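Long-range contacts in tripeptidase (Staphylococcus aureus subsp. aureus, PDB 3RZA), which probably cleaves tripeptides as a metal-dependent peptidase of the M20 family: residues A[50-59]-A[134-145]; A[196-207]-A[301-312]. One frame throughout, in Å; residues are numbered along the deposited sequence. Where two conformers were deposited one is given.

Interaction 1 (A[50-59]-A[134-145]); sequences LKEKFIALGL and LAAMLEVLQVIK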
loop_
_atom_site.group_PDB
_atom_site.type_symbol
_atom_site.label_atom_id
_atom_site.label_comp_id
_atom_site.label_asym_id
_atom_site.label_seq_id
_atom_site.Cartn_x
_atom_site.Cartn_y
_atom_site.Cartn_z
ATOM N N LEU A 50 -29.837 -9.232 -26.538
ATOM C CA LEU A 50 -30.472 -10.348 -25.849
ATOM C C LEU A 50 -31.991 -10.244 -25.806
ATOM O O LEU A 50 -32.671 -11.234 -26.047
ATOM C CB LEU A 50 -29.932 -10.514 -24.424
ATOM C CG LEU A 50 -28.545 -11.101 -24.268
ATOM C CD1 LEU A 50 -28.081 -10.893 -22.854
ATOM C CD2 LEU A 50 -28.528 -12.567 -24.599
ATOM N N LYS A 51 -32.506 -9.061 -25.483
ATOM C CA LYS A 51 -33.952 -8.807 -25.476
ATOM C C LYS A 51 -34.614 -9.265 -26.771
ATOM O O LYS A 51 -35.590 -10.018 -26.718
ATOM C CB LYS A 51 -34.263 -7.324 -25.223
ATOM C CG LYS A 51 -35.763 -6.969 -25.309
ATOM C CD LYS A 51 -36.054 -5.571 -24.782
ATOM C CE LYS A 51 -37.547 -5.390 -24.537
ATOM N NZ LYS A 51 -37.881 -4.040 -24.052
ATOM N N GLU A 52 -34.064 -8.847 -27.915
ATOM C CA GLU A 52 -34.618 -9.255 -29.230
ATOM C C GLU A 52 -34.579 -10.766 -29.486
ATOM O O GLU A 52 -35.483 -11.298 -30.128
ATOM C CB GLU A 52 -33.883 -8.583 -30.390
ATOM C CG GLU A 52 -33.996 -7.035 -30.512
ATOM C CD GLU A 52 -35.400 -6.501 -30.395
ATOM O OE1 GLU A 52 -36.337 -7.104 -30.972
ATOM O OE2 GLU A 52 -35.576 -5.471 -29.715
ATOM N N LYS A 53 -33.520 -11.434 -29.023
ATOM C CA LYS A 53 -33.435 -12.889 -29.120
ATOM C C LYS A 53 -34.564 -13.578 -28.345
ATOM O O LYS A 53 -35.179 -14.493 -28.868
ATOM C CB LYS A 53 -32.079 -13.408 -28.662
ATOM C CG LYS A 53 -30.972 -13.064 -29.621
ATOM C CD LYS A 53 -29.630 -13.619 -29.210
ATOM C CE LYS A 53 -28.539 -13.180 -30.197
ATOM N NZ LYS A 53 -28.731 -13.769 -31.557
ATOM N N PHE A 54 -34.853 -13.100 -27.132
ATOM C CA PHE A 54 -35.916 -13.708 -26.299
ATOM C C PHE A 54 -37.316 -13.445 -26.848
ATOM O O PHE A 54 -38.124 -14.376 -26.910
ATOM C CB PHE A 54 -35.795 -13.291 -24.806
ATOM C CG PHE A 54 -34.720 -14.027 -24.076
ATOM C CD1 PHE A 54 -34.894 -15.370 -23.739
ATOM C CD2 PHE A 54 -33.512 -13.408 -23.756
ATOM C CE1 PHE A 54 -33.890 -16.082 -23.077
ATOM C CE2 PHE A 54 -32.507 -14.103 -23.101
ATOM C CZ PHE A 54 -32.692 -15.449 -22.758
ATOM N N ILE A 55 -37.573 -12.212 -27.289
ATOM C CA ILE A 55 -38.845 -11.847 -27.936
ATOM C C ILE A 55 -39.070 -12.646 -29.223
ATOM O O ILE A 55 -40.135 -13.225 -29.402
ATOM C CB ILE A 55 -38.938 -10.343 -28.283
ATOM C CG1 ILE A 55 -38.946 -9.474 -27.030
ATOM C CG2 ILE A 55 -40.240 -10.042 -29.072
ATOM C CD1 ILE A 55 -38.845 -7.979 -27.337
ATOM N N ALA A 56 -38.054 -12.701 -30.090
ATOM C CA ALA A 56 -38.116 -13.500 -31.337
ATOM C C ALA A 56 -38.424 -15.005 -31.111
ATOM O O ALA A 56 -39.023 -15.647 -31.974
ATOM C CB ALA A 56 -36.823 -13.344 -32.123
ATOM N N LEU A 57 -38.021 -15.544 -29.951
ATOM C CA LEU A 57 -38.356 -16.932 -29.539
ATOM C C LEU A 57 -39.775 -17.094 -28.909
ATOM O O LEU A 57 -40.125 -18.199 -28.502
ATOM C CB LEU A 57 -37.271 -17.480 -28.572
ATOM C CG LEU A 57 -35.883 -17.738 -29.190
ATOM C CD1 LEU A 57 -34.843 -17.891 -28.130
ATOM C CD2 LEU A 57 -35.907 -18.971 -30.069
ATOM N N GLY A 58 -40.557 -15.999 -28.823
ATOM C CA GLY A 58 -41.994 -16.019 -28.463
ATOM C C GLY A 58 -42.313 -15.624 -27.013
ATOM O O GLY A 58 -43.412 -15.923 -26.517
ATOM N N LEU A 59 -41.383 -14.934 -26.340
ATOM C CA LEU A 59 -41.521 -14.604 -24.909
ATOM C C LEU A 59 -41.992 -13.163 -24.757
ATOM O O LEU A 59 -41.664 -12.325 -25.597
ATOM C CB LEU A 59 -40.198 -14.818 -24.167
ATOM C CG LEU A 59 -39.848 -16.293 -23.875
ATOM C CD1 LEU A 59 -39.368 -17.041 -25.132
ATOM C CD2 LEU A 59 -38.817 -16.416 -22.768
ATOM N N LEU A 134 -26.462 -18.368 -20.803
ATOM C CA LEU A 134 -27.344 -17.679 -21.749
ATOM C C LEU A 134 -27.542 -18.468 -23.035
ATOM O O LEU A 134 -28.652 -18.526 -23.547
ATOM C CB LEU A 134 -26.804 -16.279 -22.086
ATOM C CG LEU A 134 -26.812 -15.268 -20.941
ATOM C CD1 LEU A 134 -26.125 -13.986 -21.375
ATOM C CD2 LEU A 134 -28.213 -14.972 -20.468
ATOM N N ALA A 135 -26.459 -19.058 -23.552
ATOM C CA ALA A 135 -26.508 -19.819 -24.780
ATOM C C ALA A 135 -27.399 -21.053 -24.612
ATOM O O ALA A 135 -28.319 -21.288 -25.430
ATOM C CB ALA A 135 -25.088 -20.217 -25.210
ATOM N N ALA A 136 -27.157 -21.785 -23.519
ATOM C CA ALA A 136 -27.998 -22.910 -23.096
ATOM C C ALA A 136 -29.491 -22.553 -23.048
ATOM O O ALA A 136 -30.333 -23.269 -23.626
ATOM C CB ALA A 136 -27.514 -23.455 -21.733
HETATM N N MSE A 137 -29.812 -21.429 -22.415
HETATM C CA MSE A 137 -31.199 -20.933 -22.400
HETATM C C MSE A 137 -31.779 -20.697 -23.809
HETATM O O MSE A 137 -32.885 -21.162 -24.122
HETATM C CB MSE A 137 -31.298 -19.620 -21.635
HETATM C CG MSE A 137 -31.143 -19.691 -20.132
HETATM SE SE MSE A 137 -31.032 -17.873 -19.467
HETATM C CE MSE A 137 -30.900 -18.375 -17.668
ATOM N N LEU A 138 -31.033 -19.979 -24.652
ATOM C CA LEU A 138 -31.532 -19.607 -25.993
ATOM C C LEU A 138 -31.762 -20.839 -26.876
ATOM O O LEU A 138 -32.793 -20.946 -27.530
ATOM C CB LEU A 138 -30.581 -18.611 -26.678
ATOM C CG LEU A 138 -30.503 -17.229 -25.992
ATOM C CD1 LEU A 138 -29.248 -16.456 -26.396
ATOM C CD2 LEU A 138 -31.718 -16.423 -26.289
ATOM N N GLU A 139 -30.808 -21.767 -26.860
ATOM C CA GLU A 139 -30.934 -23.025 -27.580
ATOM C C GLU A 139 -32.141 -23.834 -27.110
ATOM O O GLU A 139 -32.898 -24.324 -27.933
ATOM C CB GLU A 139 -29.646 -23.868 -27.421
ATOM C CG GLU A 139 -29.701 -25.292 -28.025
ATOM C CD GLU A 139 -29.971 -25.299 -29.528
ATOM O OE1 GLU A 139 -29.591 -24.324 -30.228
ATOM O OE2 GLU A 139 -30.548 -26.288 -30.018
ATOM N N VAL A 140 -32.297 -23.994 -25.801
ATOM C CA VAL A 140 -33.452 -24.731 -25.245
ATOM C C VAL A 140 -34.791 -24.131 -25.704
ATOM O O VAL A 140 -35.693 -24.873 -26.124
ATOM C CB VAL A 140 -33.390 -24.839 -23.674
ATOM C CG1 VAL A 140 -34.747 -25.267 -23.078
ATOM C CG2 VAL A 140 -32.322 -25.808 -23.267
ATOM N N LEU A 141 -34.893 -22.796 -25.676
ATOM C CA LEU A 141 -36.109 -22.109 -26.150
ATOM C C LEU A 141 -36.371 -22.410 -27.611
ATOM O O LEU A 141 -37.513 -22.703 -27.976
ATOM C CB LEU A 141 -36.036 -20.580 -25.929
ATOM C CG LEU A 141 -36.336 -20.113 -24.510
ATOM C CD1 LEU A 141 -35.919 -18.670 -24.322
ATOM C CD2 LEU A 141 -37.849 -20.308 -24.150
ATOM N N GLN A 142 -35.305 -22.394 -28.418
ATOM C CA GLN A 142 -35.420 -22.690 -29.848
ATOM C C GLN A 142 -35.832 -24.148 -30.116
ATOM O O GLN A 142 -36.593 -24.392 -31.017
ATOM C CB GLN A 142 -34.125 -22.338 -30.599
ATOM C CG GLN A 142 -34.318 -22.220 -32.109
ATOM C CD GLN A 142 -33.343 -21.236 -32.771
ATOM O OE1 GLN A 142 -32.601 -20.519 -32.098
ATOM N NE2 GLN A 142 -33.343 -21.216 -34.096
ATOM N N VAL A 143 -35.335 -25.107 -29.312
ATOM C CA VAL A 143 -35.775 -26.529 -29.403
ATOM C C VAL A 143 -37.248 -26.703 -28.994
ATOM O O VAL A 143 -37.987 -27.450 -29.623
ATOM C CB VAL A 143 -34.882 -27.476 -28.529
ATOM C CG1 VAL A 143 -35.467 -28.903 -28.455
ATOM C CG2 VAL A 143 -33.465 -27.528 -29.063
ATOM N N ILE A 144 -37.655 -26.038 -27.916
ATOM C CA ILE A 144 -39.063 -26.048 -27.472
ATOM C C ILE A 144 -40.021 -25.500 -28.554
ATOM O O ILE A 144 -41.036 -26.155 -28.883
ATOM C CB ILE A 144 -39.244 -25.277 -26.140
ATOM C CG1 ILE A 144 -38.634 -26.085 -24.987
ATOM C CG2 ILE A 144 -40.739 -24.995 -25.868
ATOM C CD1 ILE A 144 -38.427 -25.290 -23.683
ATOM N N LYS A 145 -39.656 -24.353 -29.130
ATOM C CA LYS A 145 -40.396 -23.747 -30.237
ATOM C C LYS A 145 -40.515 -24.687 -31.439
ATOM O O LYS A 145 -41.614 -25.014 -31.866
ATOM C CB LYS A 145 -39.726 -22.432 -30.673
ATOM C CG LYS A 145 -40.509 -21.635 -31.724
ATOM C CD LYS A 145 -39.964 -20.213 -31.878
ATOM C CE LYS A 145 -40.729 -19.431 -32.958
ATOM N NZ LYS A 145 -39.916 -18.345 -33.547
#
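Phe54 and Leu138 make the central apolar contact between two helices that run the same way, their axes 10.6 Å apart and inclined by 21°. Leu138 places CD2 over one face of the Phe54 ring, 3.9 Å from its centroid and 14° off the normal, which is CH-pi geometry. At the ring's edge, near its plane, Leu141 CD1 lies 3.5 Å from Phe54 CD1, so two leucines one turn apart hold the ring on face and edge.

Leucine packing extends this core both ways. Leu50 CD1 meets Leu134 CD1 at 3.9 Å, the two side chains crossing nearly at right angles. Leu57 spreads its two methyls over adjacent residues of the neighbouring helix: CD1 rests on Leu141 CB at 3.7 Å, while CD2 lies against CA and CB of Gln142. Leu59 and Leu141 meet tip to tip. Lys53 contributes its CB, packed on Leu138 CD2, and its amine turns off to a salt bridge with Glu32.

The polar contact is a hydrogen bond from Lys145 NZ to Ala56 O, 3.2 Å long and in the carbonyl plane. An extended chain, with CG anti to the backbone N (chi1 -174°), carries the amine to this helix end, where Gly58, at positive phi, completes a Schellman motif. Strands 77-81 and 154-159 touch Phe54, Leu59 and Leu141, an arrangement characteristic of the helical layer over the sheet in an M20 catalytic domain.

Interaction 2 (A[196-207]-A[301-312]); sequences VGAPTQMLISAK and EVTVEQSYPGFK. With PEG (di(hydroxyethyl)ether), chain J.
Leu203 and Glu305 pair through two backbone hydrogen bonds within an antiparallel beta ladder, whose register is shifted by one at a classic bulge where Ser307 and Tyr308 both face Gln201. Gln201 N donates to Tyr308 O at 3.2 Å, whereas Gln201 O accepts from Ser307 N with a more bent N-H...O angle of 133°. On one side of the ladder, Gln201 CB sits over a face of the Tyr308 ring, 3.8 Å from its centroid; the amide and ring planes are 76° apart. Pro199 O meets the same ring at its edge, 3.3 Å from Tyr308 CE1. The Tyr308 chi1 of 46° sets CG between backbone N and carbonyl carbon, turning the ring back over the opposite strand.

On the other side, in the conformers given, Ile204 CD1 packs on Val302 CG1 at 3.6 Å, and Met202 SE approaches Val304 CG1. Past the break at Pro199 and Pro309 the pairing resumes through Ala198 and Phe311, and Ala198 N lies 4.0 Å above the centre of the Phe311 ring.

Farther out, helix 275-295 adds Met285 to Ile204 and Val282 to Val304, as expected for a two-layer alpha/beta domain like the lid domain of M20 peptidases. At the break itself, one water donates to both Pro199 O and Pro309 O, and Thr200 OG1 accepts the N-H of Gly310 at 3.0 Å.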
loop_
_atom_site.group_PDB
_atom_site.type_symbol
_atom_site.label_atom_id
_atom_site.label_comp_id
_atom_site.label_asym_id
_atom_site.label_seq_id
_atom_site.Cartn_x
_atom_site.Cartn_y
_atom_site.Cartn_z
ATOM N N VAL A 196 -26.700 -26.572 -3.502
ATOM C CA VAL A 196 -27.941 -26.469 -2.656
ATOM C C VAL A 196 -27.813 -25.509 -1.481
ATOM O O VAL A 196 -28.796 -25.265 -0.758
ATOM C CB VAL A 196 -28.439 -27.867 -2.153
ATOM C CG1 VAL A 196 -28.747 -28.775 -3.375
ATOM C CG2 VAL A 196 -27.418 -28.552 -1.153
ATOM N N GLY A 197 -26.625 -24.937 -1.299
ATOM C CA GLY A 197 -26.416 -23.969 -0.273
ATOM C C GLY A 197 -25.204 -23.147 -0.573
ATOM O O GLY A 197 -24.318 -23.596 -1.292
ATOM N N ALA A 198 -25.182 -21.933 -0.027
ATOM C CA ALA A 198 -24.097 -20.959 -0.248
ATOM C C ALA A 198 -23.994 -20.128 1.030
ATOM O O ALA A 198 -24.995 -19.996 1.736
ATOM C CB ALA A 198 -24.422 -20.065 -1.475
ATOM N N PRO A 199 -22.789 -19.584 1.354
ATOM C CA PRO A 199 -22.593 -18.895 2.636
ATOM C C PRO A 199 -23.067 -17.438 2.624
ATOM O O PRO A 199 -23.370 -16.872 1.543
ATOM C CB PRO A 199 -21.085 -18.932 2.799
ATOM C CG PRO A 199 -20.586 -18.730 1.396
ATOM C CD PRO A 199 -21.616 -19.397 0.481
ATOM N N THR A 200 -23.189 -16.868 3.825
ATOM C CA THR A 200 -23.183 -15.399 4.040
ATOM C C THR A 200 -21.754 -14.868 3.879
ATOM O O THR A 200 -20.860 -15.420 4.460
ATOM C CB THR A 200 -23.700 -15.033 5.451
ATOM O OG1 THR A 200 -25.004 -15.579 5.629
ATOM C CG2 THR A 200 -23.775 -13.501 5.661
ATOM N N GLN A 201 -21.542 -13.846 3.045
ATOM C CA GLN A 201 -20.262 -13.130 3.006
ATOM C C GLN A 201 -20.468 -11.752 3.594
ATOM O O GLN A 201 -21.464 -11.098 3.291
ATOM C CB GLN A 201 -19.709 -12.996 1.597
ATOM C CG GLN A 201 -18.207 -12.532 1.567
ATOM C CD GLN A 201 -17.875 -11.412 0.567
ATOM O OE1 GLN A 201 -17.125 -10.507 0.891
ATOM N NE2 GLN A 201 -18.371 -11.511 -0.645
HETATM N N MSE A 202 -19.528 -11.330 4.443
HETATM C CA MSE A 202 -19.432 -9.954 4.901
HETATM C C MSE A 202 -18.051 -9.369 4.597
HETATM O O MSE A 202 -17.053 -10.079 4.654
HETATM C CB MSE A 202 -19.712 -9.896 6.399
HETATM C CG MSE A 202 -21.107 -10.359 6.737
HETATM SE SE MSE A 202 -21.672 -9.804 8.451
HETATM C CE MSE A 202 -23.409 -10.716 8.553
ATOM N N LEU A 203 -18.019 -8.079 4.258
ATOM C CA LEU A 203 -16.778 -7.290 4.145
ATOM C C LEU A 203 -16.548 -6.637 5.499
ATOM O O LEU A 203 -17.515 -6.212 6.131
ATOM C CB LEU A 203 -16.888 -6.203 3.061
ATOM C CG LEU A 203 -17.222 -6.615 1.610
ATOM C CD1 LEU A 203 -17.367 -5.386 0.698
ATOM C CD2 LEU A 203 -16.184 -7.568 1.048
ATOM N N ILE A 204 -15.301 -6.667 5.979
ATOM C CA ILE A 204 -14.906 -5.923 7.182
ATOM C C ILE A 204 -13.676 -5.103 6.816
ATOM O O ILE A 204 -12.704 -5.628 6.267
ATOM C CB ILE A 204 -14.665 -6.842 8.429
ATOM C CG1 ILE A 204 -14.105 -6.035 9.615
ATOM C CG2 ILE A 204 -13.752 -7.988 8.095
ATOM C CD1 ILE A 204 -14.301 -6.704 10.980
ATOM N N SER A 205 -13.756 -3.802 7.054
ATOM C CA SER A 205 -12.617 -2.923 6.864
ATOM C C SER A 205 -12.271 -2.212 8.175
ATOM O O SER A 205 -13.152 -1.898 8.962
ATOM C CB SER A 205 -12.917 -1.923 5.771
ATOM O OG SER A 205 -13.166 -2.590 4.550
ATOM N N ALA A 206 -10.974 -1.985 8.393
ATOM C CA ALA A 206 -10.479 -1.359 9.599
ATOM C C ALA A 206 -9.451 -0.252 9.243
ATOM O O ALA A 206 -8.510 -0.500 8.470
ATOM C CB ALA A 206 -9.862 -2.403 10.516
ATOM N N LYS A 207 -9.699 0.970 9.715
ATOM C CA LYS A 207 -8.696 2.045 9.718
ATOM C C LYS A 207 -8.092 2.110 11.107
ATOM O O LYS A 207 -8.807 2.426 12.085
ATOM C CB LYS A 207 -9.333 3.367 9.348
ATOM C CG LYS A 207 -8.398 4.591 9.445
ATOM C CD LYS A 207 -9.035 5.748 8.778
ATOM C CE LYS A 207 -8.454 7.061 9.218
ATOM N NZ LYS A 207 -9.276 8.167 8.655
ATOM N N GLU A 301 -11.119 2.182 13.706
ATOM C CA GLU A 301 -12.448 2.355 13.114
ATOM C C GLU A 301 -12.727 1.112 12.249
ATOM O O GLU A 301 -11.997 0.867 11.289
ATOM C CB GLU A 301 -12.487 3.621 12.244
ATOM C CG GLU A 301 -13.854 3.894 11.543
ATOM C CD GLU A 301 -13.848 5.135 10.675
ATOM O OE1 GLU A 301 -12.769 5.732 10.514
ATOM O OE2 GLU A 301 -14.928 5.517 10.152
ATOM N N VAL A 302 -13.788 0.374 12.584
ATOM C CA VAL A 302 -14.158 -0.869 11.906
ATOM C C VAL A 302 -15.538 -0.668 11.280
ATOM O O VAL A 302 -16.444 -0.157 11.958
ATOM C CB VAL A 302 -14.148 -2.045 12.875
ATOM C CG1 VAL A 302 -14.601 -3.364 12.175
ATOM C CG2 VAL A 302 -12.739 -2.192 13.486
ATOM N N THR A 303 -15.652 -0.927 9.964
ATOM C CA THR A 303 -16.951 -0.867 9.244
ATOM C C THR A 303 -17.229 -2.192 8.578
ATOM O O THR A 303 -16.304 -2.805 8.043
ATOM C CB THR A 303 -17.012 0.271 8.187
ATOM O OG1 THR A 303 -15.972 0.105 7.215
ATOM C CG2 THR A 303 -16.879 1.633 8.849
ATOM N N VAL A 304 -18.503 -2.626 8.623
ATOM C CA VAL A 304 -18.933 -3.929 8.107
ATOM C C VAL A 304 -20.003 -3.730 7.016
ATOM O O VAL A 304 -20.787 -2.756 7.057
ATOM C CB VAL A 304 -19.482 -4.831 9.261
ATOM C CG1 VAL A 304 -19.901 -6.205 8.751
ATOM C CG2 VAL A 304 -18.440 -4.977 10.373
ATOM N N GLU A 305 -20.046 -4.645 6.055
ATOM C CA GLU A 305 -21.063 -4.645 5.015
ATOM C C GLU A 305 -21.385 -6.103 4.660
ATOM O O GLU A 305 -20.463 -6.889 4.476
ATOM C CB GLU A 305 -20.515 -3.923 3.811
ATOM C CG GLU A 305 -21.516 -3.534 2.800
ATOM C CD GLU A 305 -20.847 -3.094 1.530
ATOM O OE1 GLU A 305 -20.051 -2.136 1.593
ATOM O OE2 GLU A 305 -21.083 -3.738 0.483
ATOM N N GLN A 306 -22.669 -6.463 4.586
ATOM C CA GLN A 306 -23.065 -7.796 4.096
ATOM C C GLN A 306 -23.066 -7.773 2.581
ATOM O O GLN A 306 -23.846 -7.054 1.983
ATOM C CB GLN A 306 -24.441 -8.199 4.613
ATOM C CG GLN A 306 -24.878 -9.615 4.142
ATOM C CD GLN A 306 -26.118 -10.092 4.834
ATOM O OE1 GLN A 306 -26.113 -10.352 6.041
ATOM N NE2 GLN A 306 -27.189 -10.219 4.084
ATOM N N SER A 307 -22.194 -8.556 1.957
ATOM C CA SER A 307 -22.205 -8.693 0.485
ATOM C C SER A 307 -23.446 -9.477 -0.017
ATOM O O SER A 307 -24.118 -9.054 -0.958
ATOM C CB SER A 307 -20.937 -9.380 -0.003
ATOM O OG SER A 307 -19.766 -8.743 0.489
ATOM N N TYR A 308 -23.733 -10.611 0.616
ATOM C CA TYR A 308 -24.935 -11.385 0.284
ATOM C C TYR A 308 -25.285 -12.333 1.424
ATOM O O TYR A 308 -24.404 -12.706 2.191
ATOM C CB TYR A 308 -24.743 -12.168 -1.040
ATOM C CG TYR A 308 -23.421 -12.901 -1.140
ATOM C CD1 TYR A 308 -23.254 -14.147 -0.558
ATOM C CD2 TYR A 308 -22.352 -12.353 -1.826
ATOM C CE1 TYR A 308 -22.040 -14.827 -0.628
ATOM C CE2 TYR A 308 -21.116 -13.045 -1.919
ATOM C CZ TYR A 308 -20.989 -14.283 -1.308
ATOM O OH TYR A 308 -19.820 -14.978 -1.321
ATOM N N PRO A 309 -26.573 -12.715 1.553
ATOM C CA PRO A 309 -26.945 -13.671 2.593
ATOM C C PRO A 309 -26.833 -15.126 2.129
ATOM O O PRO A 309 -27.048 -15.421 0.953
ATOM C CB PRO A 309 -28.396 -13.304 2.906
ATOM C CG PRO A 309 -28.938 -12.774 1.600
ATOM C CD PRO A 309 -27.759 -12.216 0.822
ATOM N N GLY A 310 -26.526 -16.014 3.075
ATOM C CA GLY A 310 -26.454 -17.444 2.822
ATOM C C GLY A 310 -27.806 -18.103 2.758
ATOM O O GLY A 310 -28.804 -17.513 3.133
ATOM N N PHE A 311 -27.831 -19.309 2.208
ATOM C CA PHE A 311 -29.023 -20.144 2.175
ATOM C C PHE A 311 -28.623 -21.627 2.200
ATOM O O PHE A 311 -27.444 -21.989 2.042
ATOM C CB PHE A 311 -29.885 -19.825 0.940
ATOM C CG PHE A 311 -29.266 -20.254 -0.369
ATOM C CD1 PHE A 311 -28.358 -19.435 -1.029
ATOM C CD2 PHE A 311 -29.586 -21.489 -0.946
ATOM C CE1 PHE A 311 -27.776 -19.836 -2.230
ATOM C CE2 PHE A 311 -28.994 -21.903 -2.138
ATOM C CZ PHE A 311 -28.097 -21.072 -2.782
ATOM N N LYS A 312 -29.610 -22.462 2.459
ATOM C CA LYS A 312 -29.470 -23.908 2.380
ATOM C C LYS A 312 -30.858 -24.413 2.064
ATOM O O LYS A 312 -31.781 -24.185 2.849
ATOM C CB LYS A 312 -28.965 -24.476 3.716
ATOM C CG LYS A 312 -28.840 -26.052 3.811
ATOM C CD LYS A 312 -27.814 -26.634 2.838
ATOM C CE LYS A 312 -27.789 -28.172 2.883
ATOM N NZ LYS A 312 -28.967 -28.853 2.145
HETATM C C1 PEG J . -25.412 -4.451 7.822
HETATM O O1 PEG J . -24.888 -5.481 8.675
HETATM C C2 PEG J . -24.401 -4.108 6.731
HETATM O O2 PEG J . -24.922 -4.471 5.435
HETATM C C3 PEG J . -24.641 -3.506 4.406
HETATM O O HOH W 1 -25.445 -17.041 -0.499
HETATM O O HOH W 2 -12.000 7.510 8.636
#

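In the fold
After helix 23-34 the chain forms helix 46-56, the first partner of interaction 1. Segments 50-59 and 134-145 close a loop of 74 residues that includes strands 60-63, 77-81 and 93-98. The chain then passes through strand 154-159 before interaction 2 opens; segments 196-207 and 301-312 enclose 93 residues, among them strands 244-253 and 263-272 and helix 275-295. The loops are in series, neither nested nor crossed. The centres of interactions 1 and 2 lie about 35 Å apart. Interaction 1 packs helix 46-56 against helix 128-147, whose start carries the metal ligand Asp129. Interaction 2 joins strands running from the sheet of that metal-binding part into the second, probably lid, domain.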